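Local coordinates for fatty acid metabolism regulator protein (PDB 1VI0) that represses genes of fatty acid transport and beta-oxidation as a DNA-binding homodimer that long-chain fatty acyl-CoA specifically inhibits from binding DNA, at residues Lys9-Ile14 and Phe60-Gly65; Ala17-Ala22 and Ala35-Val40; Asn51-Leu56 and Arg118-Glu123. All coordinates share one frame; numbering follows the deposited sequence.

Interaction 1 (Lys9-Ile14 and Phe60-Gly65); sequences KYMQII and FKEKMG. With DCC (dodecyl-coa), chain C.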
loop_
_atom_site.group_PDB
_atom_site.type_symbol
_atom_site.label_atom_id
_atom_site.label_comp_id
_atom_site.label_asym_id
_atom_site.label_seq_id
_atom_site.Cartn_x
_atom_site.Cartn_y
_atom_site.Cartn_z
ATOM N N LYS A 9 24.857 12.515 -16.766
ATOM C CA LYS A 9 23.772 12.448 -17.775
ATOM C C LYS A 9 22.711 11.463 -17.373
ATOM O O LYS A 9 21.527 11.820 -17.225
ATOM C CB LYS A 9 24.364 12.289 -19.180
ATOM C CG LYS A 9 24.592 13.652 -19.865
ATOM C CD LYS A 9 25.997 13.838 -20.425
ATOM C CE LYS A 9 26.134 15.231 -21.058
ATOM N NZ LYS A 9 27.541 15.599 -21.384
ATOM N N TYR A 10 23.071 10.241 -17.019
ATOM C CA TYR A 10 22.072 9.263 -16.554
ATOM C C TYR A 10 21.388 9.768 -15.291
ATOM O O TYR A 10 20.166 10.015 -15.350
ATOM C CB TYR A 10 22.684 7.908 -16.395
ATOM C CG TYR A 10 21.800 6.754 -16.012
ATOM C CD1 TYR A 10 21.218 5.929 -16.962
ATOM C CD2 TYR A 10 21.573 6.450 -14.671
ATOM C CE1 TYR A 10 20.424 4.864 -16.594
ATOM C CE2 TYR A 10 20.806 5.371 -14.292
ATOM C CZ TYR A 10 20.217 4.591 -15.247
ATOM O OH TYR A 10 19.444 3.497 -14.928
HETATM N N MSE A 11 22.121 10.101 -14.226
HETATM C CA MSE A 11 21.480 10.608 -13.018
HETATM C C MSE A 11 20.818 11.936 -13.158
HETATM O O MSE A 11 19.796 12.180 -12.473
HETATM C CB MSE A 11 22.433 10.530 -11.817
HETATM C CG MSE A 11 22.852 9.077 -11.533
HETATM SE SE MSE A 11 21.391 8.074 -10.788
HETATM C CE MSE A 11 20.695 9.396 -9.585
ATOM N N GLN A 12 21.243 12.836 -14.049
ATOM C CA GLN A 12 20.551 14.092 -14.255
ATOM C C GLN A 12 19.113 13.827 -14.754
ATOM O O GLN A 12 18.179 14.569 -14.472
ATOM C CB GLN A 12 21.209 14.943 -15.348
ATOM C CG GLN A 12 22.430 15.725 -14.886
ATOM C CD GLN A 12 23.007 16.476 -16.106
ATOM O OE1 GLN A 12 22.406 17.493 -16.459
ATOM N NE2 GLN A 12 24.053 15.915 -16.671
ATOM N N ILE A 13 19.056 12.834 -15.667
ATOM C CA ILE A 13 17.738 12.468 -16.203
ATOM C C ILE A 13 16.881 11.801 -15.129
ATOM O O ILE A 13 15.703 12.142 -14.991
ATOM C CB ILE A 13 17.879 11.529 -17.415
ATOM C CG1 ILE A 13 18.407 12.350 -18.615
ATOM C CG2 ILE A 13 16.551 10.886 -17.769
ATOM C CD1 ILE A 13 19.134 11.467 -19.636
ATOM N N ILE A 14 17.483 10.864 -14.400
ATOM C CA ILE A 14 16.684 10.227 -13.319
ATOM C C ILE A 14 16.148 11.268 -12.342
ATOM O O ILE A 14 14.996 11.268 -11.935
ATOM C CB ILE A 14 17.533 9.200 -12.572
ATOM C CG1 ILE A 14 17.889 8.030 -13.484
ATOM C CG2 ILE A 14 16.778 8.713 -11.330
ATOM C CD1 ILE A 14 16.730 7.165 -13.903
ATOM N N PHE A 60 13.406 3.797 -9.925
ATOM C CA PHE A 60 13.180 2.949 -8.775
ATOM C C PHE A 60 14.372 2.044 -8.510
ATOM O O PHE A 60 14.890 1.980 -7.403
ATOM C CB PHE A 60 11.894 2.144 -8.873
ATOM C CG PHE A 60 11.519 1.429 -7.604
ATOM C CD1 PHE A 60 11.794 1.943 -6.350
ATOM C CD2 PHE A 60 10.811 0.222 -7.664
ATOM C CE1 PHE A 60 11.393 1.299 -5.205
ATOM C CE2 PHE A 60 10.454 -0.443 -6.520
ATOM C CZ PHE A 60 10.715 0.084 -5.272
ATOM N N LYS A 61 14.928 1.358 -9.519
ATOM C CA LYS A 61 16.072 0.483 -9.315
ATOM C C LYS A 61 17.318 1.169 -8.779
ATOM O O LYS A 61 17.989 0.605 -7.917
ATOM C CB LYS A 61 16.403 -0.205 -10.659
ATOM C CG LYS A 61 17.393 -1.341 -10.549
ATOM C CD LYS A 61 17.396 -2.117 -11.895
ATOM C CE LYS A 61 18.471 -3.181 -11.893
ATOM N NZ LYS A 61 19.848 -2.596 -11.904
ATOM N N GLU A 62 17.603 2.361 -9.259
ATOM C CA GLU A 62 18.725 3.184 -8.871
ATOM C C GLU A 62 18.584 3.682 -7.437
ATOM O O GLU A 62 19.523 3.527 -6.642
ATOM C CB GLU A 62 18.781 4.394 -9.836
ATOM C CG GLU A 62 19.898 5.374 -9.538
ATOM C CD GLU A 62 21.202 4.643 -9.285
ATOM O OE1 GLU A 62 21.505 3.713 -10.078
ATOM O OE2 GLU A 62 21.859 4.958 -8.273
ATOM N N LYS A 63 17.457 4.234 -7.100
ATOM C CA LYS A 63 17.203 4.774 -5.755
ATOM C C LYS A 63 17.137 3.641 -4.755
ATOM O O LYS A 63 17.796 3.689 -3.689
ATOM C CB LYS A 63 15.979 5.644 -5.742
ATOM C CG LYS A 63 15.875 6.877 -6.579
ATOM C CD LYS A 63 16.937 7.929 -6.290
ATOM C CE LYS A 63 16.608 9.240 -6.992
ATOM N NZ LYS A 63 17.534 10.344 -6.535
HETATM N N MSE A 64 16.469 2.515 -5.093
HETATM C CA MSE A 64 16.426 1.377 -4.179
HETATM C C MSE A 64 17.807 0.831 -3.914
HETATM O O MSE A 64 18.171 0.431 -2.794
HETATM C CB MSE A 64 15.530 0.228 -4.715
HETATM C CG MSE A 64 15.533 -1.019 -3.835
HETATM SE SE MSE A 64 14.801 -0.559 -2.069
HETATM C CE MSE A 64 12.958 -0.826 -2.422
ATOM N N GLY A 65 18.593 0.697 -4.995
ATOM C CA GLY A 65 19.947 0.172 -4.888
ATOM C C GLY A 65 20.802 0.982 -3.945
ATOM O O GLY A 65 21.573 0.428 -3.137
HETATM C C2 DCC C . 1.680 -17.784 2.227
HETATM C C4 DCC C . 2.780 -16.578 0.684
HETATM C C5 DCC C . 2.757 -15.430 1.444
HETATM C C6 DCC C . 2.077 -15.547 2.676
HETATM C C8 DCC C . 3.803 -14.942 -0.328
HETATM C C10 DCC C . 12.915 2.996 -1.337
HETATM C C11 DCC C . 13.479 4.311 -1.902
HETATM C C12 DCC C . 13.682 4.292 -3.414
HETATM N N9 DCC C . 3.436 -16.259 -0.469
HETATM N N7 DCC C . 3.387 -14.394 0.787
HETATM N N3 DCC C . 2.282 -17.785 1.026
HETATM N N1 DCC C . 1.590 -16.740 3.080
HETATM N N6 DCC C . 1.947 -14.494 3.484
HETATM C "C1'" DCC C . 3.820 -17.243 -1.546
HETATM C "C2'" DCC C . 3.724 -16.674 -2.979
HETATM O "O2'" DCC C . 2.435 -17.104 -3.493
HETATM C "C3'" DCC C . 4.823 -17.515 -3.709
HETATM O "O3'" DCC C . 4.333 -18.898 -3.819
HETATM C "C4'" DCC C . 5.934 -17.508 -2.585
HETATM O "O4'" DCC C . 5.230 -17.431 -1.345
HETATM C "C5'" DCC C . 6.932 -16.396 -2.816
HETATM O "O5'" DCC C . 6.311 -15.093 -3.019
HETATM P P1 DCC C . 6.797 -13.774 -2.272
HETATM O O11 DCC C . 5.991 -12.667 -2.739
HETATM O O12 DCC C . 6.853 -14.078 -0.740
HETATM O O6 DCC C . 8.295 -13.629 -2.654
HETATM P P2 DCC C . 8.554 -13.214 -4.092
HETATM O O21 DCC C . 10.004 -12.791 -4.117
HETATM O O22 DCC C . 8.073 -14.264 -4.999
HETATM O O7 DCC C . 7.719 -11.867 -4.441
HETATM C CPA DCC C . 8.327 -10.559 -4.036
HETATM C CPB DCC C . 7.374 -9.399 -4.446
HETATM C CP8 DCC C . 5.926 -9.755 -4.060
HETATM C CP7 DCC C . 7.453 -9.280 -5.963
HETATM C CP9 DCC C . 7.817 -8.078 -3.928
HETATM O OP3 DCC C . 5.829 -10.161 -2.735
HETATM C CP6 DCC C . 4.940 -8.640 -4.340
HETATM O OP2 DCC C . 4.739 -8.277 -5.491
HETATM N NP2 DCC C . 4.357 -8.168 -3.273
HETATM C CP5 DCC C . 3.369 -7.016 -3.375
HETATM C CP4 DCC C . 4.221 -5.744 -2.990
HETATM C CP3 DCC C . 3.414 -4.464 -3.272
HETATM O OP1 DCC C . 3.015 -4.229 -4.412
HETATM N NP1 DCC C . 3.166 -3.722 -2.244
HETATM C CP2 DCC C . 2.387 -2.464 -2.252
HETATM C CP1 DCC C . 3.411 -1.426 -1.900
HETATM S S DCC C . 4.978 -1.454 -2.801
HETATM P P3 DCC C . 4.455 -19.901 -5.069
HETATM O O31 DCC C . 4.252 -19.128 -6.294
HETATM O O32 DCC C . 5.786 -20.528 -5.053
HETATM O O33 DCC C . 3.360 -20.892 -4.782
HETATM C CA1 DCC C . 4.530 -0.509 -4.279
HETATM C CA2 DCC C . 5.776 0.063 -5.027
HETATM O OA1 DCC C . 3.381 -0.295 -4.593
HETATM C CA3 DCC C . 6.316 1.350 -4.375
HETATM C CA4 DCC C . 7.724 1.387 -3.910
HETATM C CA5 DCC C . 7.901 1.284 -2.412
HETATM C CA6 DCC C . 9.034 2.125 -1.851
HETATM C CA7 DCC C . 10.240 1.356 -1.362
HETATM C CA8 DCC C . 10.982 1.869 -0.181
HETATM C CA9 DCC C . 11.740 3.187 -0.365
#
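Met11, built as selenomethionine, meets Glu62 through its selenium: SE lies 3.3 Å from CG of Glu62, touching the methylene and not the carboxylate oxygens. Its chain, with CG anti to the carbonyl carbon (chi1 -61°) and bent twice beyond it, curls across to helix 52-75. Glu62 meets it with CG anti to the backbone N and then bends, so that its methylene faces the selenium, while OE2 of Glu62 stays 4.0 Å from SE of Met11. One turn on, Ile14 points toward the partner helix and brings CG2 within 4.4 Å of CE of Lys63, a loose apolar touch on the lysine chain, whose NZ forms a long, weak ion pair with Asp15. In this TetR-type repressor the contact sets the first helix of the DNA-binding domain across the helix that runs on into the ligand-binding part, the short axes crossing at -101° and 11.5 Å apart. Helix 52-75 also lies against the acyl chain of dodecyl-CoA. CB of Lys63 is 3.5 Å from the terminal methyl C12 of dodecyl-CoA. Farther up the chain, CZ of Phe60 comes within 3.5 Å of CA4 of dodecyl-CoA, and the methyl CE of selenomethionine Met64 packs near CA7 of the same ligand.

Interaction 2 (Ala17-Ala22 and Ala35-Val40); sequences AVEVIA and AKQAGV
Val20 lays its CG2 methyl against the aliphatic root of Gln37, 3.4 Å from CB and 3.7 Å from CG of that residue, the two chains running antiparallel past one another. The pair joins helix 9-24 to helix 31-38, the first helix of the predicted helix-turn-helix motif, within the three-helix DNA-binding domain of the TetR family. Val20 is buried, whereas Gln37 is exposed, so the contact runs from the interior of the domain out to its surface.

Beyond the methylene groups the glutamine turns outward. Its CG stands anti to the backbone N (chi1 173°) and the chain then bends, which swings the amide in front of the carboxylate of Glu19. Glu19 comes in roughly perpendicular to the glutamine, with the two flat groups 58° apart. NE2 of Gln37 comes within 3.0 Å of OE2 of Glu19, but the angle is too poor for a hydrogen bond, and OE1 of Gln37 lies 3.0 Å from OE1 of Glu19, acceptor against acceptor. The amide orientation as modelled is therefore doubtful. Glu23 brings a second carboxylate close to OE1 of Glu19, which would probably add to the negative charge here.

Ala17 packs on Ile55 and Leu59 of helix 52-75, while Ala35 and Val40 rest on Ile45 of helix 42-48, the second helix of the motif. The turn between the two helices of the motif starts with a Schellman motif: Gly39 takes a positive phi of 81°, Gly39 N bonds to Lys36 O at 2.9 Å, and Val40 N reaches back to Ala35 O at 3.1 Å.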
loop_
_atom_site.group_PDB
_atom_site.type_symbol
_atom_site.label_atom_id
_atom_site.label_comp_id
_atom_site.label_asym_id
_atom_site.label_seq_id
_atom_site.Cartn_x
_atom_site.Cartn_y
_atom_site.Cartn_z
ATOM N N ALA A 17 13.397 13.223 -13.908
ATOM C CA ALA A 17 12.226 12.344 -13.971
ATOM C C ALA A 17 11.471 12.353 -12.638
ATOM O O ALA A 17 10.252 12.473 -12.645
ATOM C CB ALA A 17 12.622 10.935 -14.313
ATOM N N VAL A 18 12.217 12.294 -11.526
ATOM C CA VAL A 18 11.504 12.324 -10.226
ATOM C C VAL A 18 10.628 13.538 -10.108
ATOM O O VAL A 18 9.488 13.500 -9.687
ATOM C CB VAL A 18 12.506 12.255 -9.057
ATOM C CG1 VAL A 18 11.766 12.481 -7.732
ATOM C CG2 VAL A 18 13.182 10.907 -9.031
ATOM N N GLU A 19 11.197 14.698 -10.447
ATOM C CA GLU A 19 10.503 15.958 -10.377
ATOM C C GLU A 19 9.280 16.039 -11.251
ATOM O O GLU A 19 8.178 16.369 -10.809
ATOM C CB GLU A 19 11.493 17.072 -10.767
ATOM C CG GLU A 19 10.957 18.412 -10.247
ATOM C CD GLU A 19 10.788 19.404 -11.368
ATOM O OE1 GLU A 19 10.054 19.102 -12.352
ATOM O OE2 GLU A 19 11.394 20.494 -11.259
ATOM N N VAL A 20 9.458 15.712 -12.545
ATOM C CA VAL A 20 8.360 15.791 -13.491
ATOM C C VAL A 20 7.246 14.827 -13.151
ATOM O O VAL A 20 6.074 15.206 -13.133
ATOM C CB VAL A 20 8.869 15.546 -14.933
ATOM C CG1 VAL A 20 7.711 15.460 -15.893
ATOM C CG2 VAL A 20 9.881 16.606 -15.345
ATOM N N ILE A 21 7.612 13.591 -12.825
ATOM C CA ILE A 21 6.618 12.553 -12.470
ATOM C C ILE A 21 5.891 12.942 -11.183
ATOM O O ILE A 21 4.658 12.805 -11.074
ATOM C CB ILE A 21 7.291 11.197 -12.344
ATOM C CG1 ILE A 21 7.774 10.628 -13.696
ATOM C CG2 ILE A 21 6.438 10.183 -11.631
ATOM C CD1 ILE A 21 8.920 9.648 -13.506
ATOM N N ALA A 22 6.575 13.566 -10.229
ATOM C CA ALA A 22 5.948 13.967 -8.980
ATOM C C ALA A 22 4.956 15.113 -9.254
ATOM O O ALA A 22 3.823 15.065 -8.818
ATOM C CB ALA A 22 7.008 14.454 -7.988
ATOM N N ALA A 35 13.064 15.610 -20.726
ATOM C CA ALA A 35 14.194 16.196 -21.435
ATOM C C ALA A 35 14.305 17.703 -21.168
ATOM O O ALA A 35 15.358 18.179 -20.754
ATOM C CB ALA A 35 14.044 15.940 -22.940
ATOM N N LYS A 36 13.194 18.406 -21.304
ATOM C CA LYS A 36 13.141 19.845 -21.023
ATOM C C LYS A 36 13.566 20.109 -19.594
ATOM O O LYS A 36 14.538 20.832 -19.340
ATOM C CB LYS A 36 11.713 20.357 -21.252
ATOM N N GLN A 37 12.932 19.397 -18.646
ATOM C CA GLN A 37 13.323 19.515 -17.250
ATOM C C GLN A 37 14.789 19.240 -17.036
ATOM O O GLN A 37 15.444 19.962 -16.245
ATOM C CB GLN A 37 12.454 18.602 -16.365
ATOM C CG GLN A 37 12.950 18.568 -14.912
ATOM C CD GLN A 37 12.647 19.869 -14.195
ATOM O OE1 GLN A 37 11.621 20.503 -14.458
ATOM N NE2 GLN A 37 13.539 20.257 -13.284
ATOM N N ALA A 38 15.414 18.237 -17.670
ATOM C CA ALA A 38 16.814 17.980 -17.434
ATOM C C ALA A 38 17.731 18.880 -18.283
ATOM O O ALA A 38 18.950 18.771 -18.140
ATOM C CB ALA A 38 17.209 16.526 -17.639
ATOM N N GLY A 39 17.194 19.597 -19.241
ATOM C CA GLY A 39 17.989 20.502 -20.070
ATOM C C GLY A 39 18.734 19.824 -21.193
ATOM O O GLY A 39 19.727 20.381 -21.706
ATOM N N VAL A 40 18.342 18.627 -21.566
ATOM C CA VAL A 40 18.971 17.832 -22.622
ATOM C C VAL A 40 17.985 17.650 -23.768
ATOM O O VAL A 40 16.839 18.133 -23.702
ATOM C CB VAL A 40 19.384 16.453 -22.084
ATOM C CG1 VAL A 40 20.373 16.567 -20.935
ATOM C CG2 VAL A 40 18.137 15.678 -21.639
#

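Interaction 3 (Asn51-Leu56 and Arg118-Glu123); sequences NKEDIL and RQKINE. With DCC (dodecyl-coa), chain C.
Lys120 NZ is gripped by two carboxylates, OE2 of Glu53 across the contact at 3.1 Å and OE2 of Glu116 on its own helix. It meets the Glu53 oxygen on the syn side, 29° out of the carboxylate plane, the lysine arriving nearly square to the extended glutamate chain. Because the carboxylates of Glu53 and Glu116 come close, the shared ammonium probably offsets their repulsion. Glu53 sits in the first turn of helix 52-75, which Asn51 caps by accepting from Asp54 N through OD1 at 2.8 Å. Deeper in, CD2 of Leu56 lies 4.4 Å from CD1 of Ile121, an apolar touch extended by Leu110 and Phe60.

The other side of helix 115-141 faces dodecyl-CoA. Arg118 NE donates to Asn122 OD1 at 3.0 Å, with that oxygen in the guanidinium plane; though tilted 31° from the carbonyl plane, this bond helps orient the amide with ND2 toward the ligand. Asn122 ND2 then reaches OP1 of dodecyl-CoA at 2.7 Å and OP2 at 3.0 Å, while Arg118 NH1 adds a second donor to OP1, also at 3.0 Å; the thioester oxygen OA1 lies over one guanidinium face. A leucine in place of Arg118 would probably leave Asn122 OD1 without its guanidinium donor, the amide less firmly oriented, and OP1 with one donor fewer. Gln112 O holds Arg118 NH2, and Met171 of the second subunit packs on both pocket residues. Arg118 and Asn122 form part of the site that holds the pantetheine arm in the acyl-CoA pocket of this TetR-family regulator.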
loop_
_atom_site.group_PDB
_atom_site.type_symbol
_atom_site.label_atom_id
_atom_site.label_comp_id
_atom_site.label_asym_id
_atom_site.label_seq_id
_atom_site.Cartn_x
_atom_site.Cartn_y
_atom_site.Cartn_z
ATOM N N ASN A 51 12.168 3.939 -23.060
ATOM C CA ASN A 51 10.938 4.688 -23.088
ATOM C C ASN A 51 10.626 5.187 -21.634
ATOM O O ASN A 51 11.466 4.935 -20.756
ATOM C CB ASN A 51 9.765 3.795 -23.514
ATOM C CG ASN A 51 9.826 2.431 -22.829
ATOM O OD1 ASN A 51 10.192 2.299 -21.647
ATOM N ND2 ASN A 51 9.558 1.391 -23.606
ATOM N N LYS A 52 9.502 5.830 -21.499
ATOM C CA LYS A 52 9.029 6.396 -20.209
ATOM C C LYS A 52 9.004 5.322 -19.137
ATOM O O LYS A 52 9.520 5.455 -18.003
ATOM C CB LYS A 52 7.599 6.912 -20.420
ATOM C CG LYS A 52 7.044 7.818 -19.377
ATOM C CD LYS A 52 5.723 8.452 -19.801
ATOM C CE LYS A 52 4.556 7.522 -19.618
ATOM N NZ LYS A 52 3.279 8.273 -19.421
ATOM N N GLU A 53 8.369 4.204 -19.445
ATOM C CA GLU A 53 8.352 3.067 -18.529
ATOM C C GLU A 53 9.742 2.697 -18.065
ATOM O O GLU A 53 9.954 2.506 -16.845
ATOM C CB GLU A 53 7.575 1.924 -19.165
ATOM C CG GLU A 53 7.398 0.690 -18.330
ATOM C CD GLU A 53 6.637 -0.394 -19.107
ATOM O OE1 GLU A 53 5.431 -0.218 -19.341
ATOM O OE2 GLU A 53 7.313 -1.392 -19.415
ATOM N N ASP A 54 10.746 2.592 -18.931
ATOM C CA ASP A 54 12.115 2.293 -18.579
ATOM C C ASP A 54 12.727 3.318 -17.606
ATOM O O ASP A 54 13.432 2.932 -16.667
ATOM C CB ASP A 54 12.976 2.176 -19.827
ATOM C CG ASP A 54 14.334 1.585 -19.590
ATOM O OD1 ASP A 54 14.502 0.738 -18.671
ATOM O OD2 ASP A 54 15.301 2.011 -20.240
ATOM N N ILE A 55 12.400 4.580 -17.769
ATOM C CA ILE A 55 12.831 5.638 -16.858
ATOM C C ILE A 55 12.190 5.418 -15.464
ATOM O O ILE A 55 12.967 5.395 -14.487
ATOM C CB ILE A 55 12.502 7.032 -17.347
ATOM C CG1 ILE A 55 13.244 7.337 -18.682
ATOM C CG2 ILE A 55 12.892 8.093 -16.326
ATOM C CD1 ILE A 55 12.653 8.598 -19.340
ATOM N N LEU A 56 10.939 5.108 -15.396
ATOM C CA LEU A 56 10.275 4.876 -14.078
ATOM C C LEU A 56 10.914 3.717 -13.338
ATOM O O LEU A 56 11.266 3.725 -12.146
ATOM C CB LEU A 56 8.813 4.592 -14.276
ATOM C CG LEU A 56 8.012 4.434 -12.945
ATOM C CD1 LEU A 56 7.903 5.788 -12.267
ATOM C CD2 LEU A 56 6.622 3.904 -13.321
ATOM N N ARG A 118 3.752 -3.420 -13.189
ATOM C CA ARG A 118 3.815 -3.517 -11.727
ATOM C C ARG A 118 4.698 -4.653 -11.239
ATOM O O ARG A 118 5.354 -4.564 -10.166
ATOM C CB ARG A 118 2.444 -3.601 -11.142
ATOM C CG ARG A 118 2.377 -3.596 -9.642
ATOM C CD ARG A 118 3.282 -2.451 -9.059
ATOM N NE ARG A 118 2.910 -2.434 -7.633
ATOM C CZ ARG A 118 1.771 -1.937 -7.184
ATOM N NH1 ARG A 118 1.467 -2.055 -5.879
ATOM N NH2 ARG A 118 0.956 -1.310 -7.991
ATOM N N GLN A 119 4.717 -5.751 -11.987
ATOM C CA GLN A 119 5.612 -6.873 -11.635
ATOM C C GLN A 119 7.076 -6.463 -11.733
ATOM O O GLN A 119 7.931 -6.886 -10.957
ATOM C CB GLN A 119 5.441 -8.000 -12.673
ATOM C CG GLN A 119 4.331 -8.979 -12.349
ATOM C CD GLN A 119 4.400 -10.135 -13.364
ATOM O OE1 GLN A 119 4.477 -9.852 -14.566
ATOM N NE2 GLN A 119 4.397 -11.345 -12.842
ATOM N N LYS A 120 7.375 -5.654 -12.756
ATOM C CA LYS A 120 8.741 -5.196 -12.980
ATOM C C LYS A 120 9.190 -4.337 -11.800
ATOM O O LYS A 120 10.220 -4.586 -11.211
ATOM C CB LYS A 120 8.849 -4.417 -14.289
ATOM C CG LYS A 120 8.258 -5.226 -15.463
ATOM C CD LYS A 120 8.437 -4.472 -16.782
ATOM C CE LYS A 120 7.749 -5.272 -17.896
ATOM N NZ LYS A 120 7.557 -4.441 -19.125
ATOM N N ILE A 121 8.290 -3.428 -11.391
ATOM C CA ILE A 121 8.585 -2.566 -10.242
ATOM C C ILE A 121 8.767 -3.386 -8.999
ATOM O O ILE A 121 9.775 -3.320 -8.275
ATOM C CB ILE A 121 7.395 -1.569 -10.035
ATOM C CG1 ILE A 121 7.341 -0.581 -11.203
ATOM C CG2 ILE A 121 7.584 -0.848 -8.697
ATOM C CD1 ILE A 121 5.941 -0.038 -11.491
ATOM N N ASN A 122 7.829 -4.335 -8.766
ATOM C CA ASN A 122 7.854 -5.130 -7.567
ATOM C C ASN A 122 9.057 -6.022 -7.403
ATOM O O ASN A 122 9.477 -6.321 -6.285
ATOM C CB ASN A 122 6.550 -5.863 -7.326
ATOM C CG ASN A 122 5.470 -4.867 -6.917
ATOM O OD1 ASN A 122 5.590 -3.637 -7.071
ATOM N ND2 ASN A 122 4.390 -5.390 -6.407
ATOM N N GLU A 123 9.670 -6.460 -8.510
ATOM C CA GLU A 123 10.883 -7.266 -8.453
ATOM C C GLU A 123 12.025 -6.468 -7.825
ATOM O O GLU A 123 12.830 -7.012 -7.077
ATOM C CB GLU A 123 11.202 -7.779 -9.855
ATOM C CG GLU A 123 12.399 -8.584 -10.110
ATOM C CD GLU A 123 12.500 -9.920 -9.422
ATOM O OE1 GLU A 123 13.594 -10.223 -8.857
ATOM O OE2 GLU A 123 11.502 -10.663 -9.412
HETATM C C2 DCC C . 1.680 -17.784 2.227
HETATM C C4 DCC C . 2.780 -16.578 0.684
HETATM C C5 DCC C . 2.757 -15.430 1.444
HETATM C C6 DCC C . 2.077 -15.547 2.676
HETATM C C8 DCC C . 3.803 -14.942 -0.328
HETATM C C10 DCC C . 12.915 2.996 -1.337
HETATM C C11 DCC C . 13.479 4.311 -1.902
HETATM C C12 DCC C . 13.682 4.292 -3.414
HETATM N N9 DCC C . 3.436 -16.259 -0.469
HETATM N N7 DCC C . 3.387 -14.394 0.787
HETATM N N3 DCC C . 2.282 -17.785 1.026
HETATM N N1 DCC C . 1.590 -16.740 3.080
HETATM N N6 DCC C . 1.947 -14.494 3.484
HETATM C "C1'" DCC C . 3.820 -17.243 -1.546
HETATM C "C2'" DCC C . 3.724 -16.674 -2.979
HETATM O "O2'" DCC C . 2.435 -17.104 -3.493
HETATM C "C3'" DCC C . 4.823 -17.515 -3.709
HETATM O "O3'" DCC C . 4.333 -18.898 -3.819
HETATM C "C4'" DCC C . 5.934 -17.508 -2.585
HETATM O "O4'" DCC C . 5.230 -17.431 -1.345
HETATM C "C5'" DCC C . 6.932 -16.396 -2.816
HETATM O "O5'" DCC C . 6.311 -15.093 -3.019
HETATM P P1 DCC C . 6.797 -13.774 -2.272
HETATM O O11 DCC C . 5.991 -12.667 -2.739
HETATM O O12 DCC C . 6.853 -14.078 -0.740
HETATM O O6 DCC C . 8.295 -13.629 -2.654
HETATM P P2 DCC C . 8.554 -13.214 -4.092
HETATM O O21 DCC C . 10.004 -12.791 -4.117
HETATM O O22 DCC C . 8.073 -14.264 -4.999
HETATM O O7 DCC C . 7.719 -11.867 -4.441
HETATM C CPA DCC C . 8.327 -10.559 -4.036
HETATM C CPB DCC C . 7.374 -9.399 -4.446
HETATM C CP8 DCC C . 5.926 -9.755 -4.060
HETATM C CP7 DCC C . 7.453 -9.280 -5.963
HETATM C CP9 DCC C . 7.817 -8.078 -3.928
HETATM O OP3 DCC C . 5.829 -10.161 -2.735
HETATM C CP6 DCC C . 4.940 -8.640 -4.340
HETATM O OP2 DCC C . 4.739 -8.277 -5.491
HETATM N NP2 DCC C . 4.357 -8.168 -3.273
HETATM C CP5 DCC C . 3.369 -7.016 -3.375
HETATM C CP4 DCC C . 4.221 -5.744 -2.990
HETATM C CP3 DCC C . 3.414 -4.464 -3.272
HETATM O OP1 DCC C . 3.015 -4.229 -4.412
HETATM N NP1 DCC C . 3.166 -3.722 -2.244
HETATM C CP2 DCC C . 2.387 -2.464 -2.252
HETATM C CP1 DCC C . 3.411 -1.426 -1.900
HETATM S S DCC C . 4.978 -1.454 -2.801
HETATM P P3 DCC C . 4.455 -19.901 -5.069
HETATM O O31 DCC C . 4.252 -19.128 -6.294
HETATM O O32 DCC C . 5.786 -20.528 -5.053
HETATM O O33 DCC C . 3.360 -20.892 -4.782
HETATM C CA1 DCC C . 4.530 -0.509 -4.279
HETATM C CA2 DCC C . 5.776 0.063 -5.027
HETATM O OA1 DCC C . 3.381 -0.295 -4.593
HETATM C CA3 DCC C . 6.316 1.350 -4.375
HETATM C CA4 DCC C . 7.724 1.387 -3.910
HETATM C CA5 DCC C . 7.901 1.284 -2.412
HETATM C CA6 DCC C . 9.034 2.125 -1.851
HETATM C CA7 DCC C . 10.240 1.356 -1.362
HETATM C CA8 DCC C . 10.982 1.869 -0.181
HETATM C CA9 DCC C . 11.740 3.187 -0.365
#

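Interactions 1 and 3 share helix 52-75 and both touch dodecyl-CoA, the first along its acyl chain and the third at its pantetheine arm and thioester; Phe60 and Ile121 pack directly between them. Interactions 1 and 2 share helix 9-24, and the second is nested in the loop the first closes. Interaction 2 stays inside the DNA-binding domain, farthest of the three from the centre of the chain. Each contact has a buried apolar part (Ile14; Val20; Leu56 with Ile121) and a more exposed polar part: Glu62 and Lys63, used through their carbons, in interaction 1, the poorly matched Gln37 in interaction 2, and a true salt bridge in interaction 3. Ile21 against Leu56 links interactions 2 and 3.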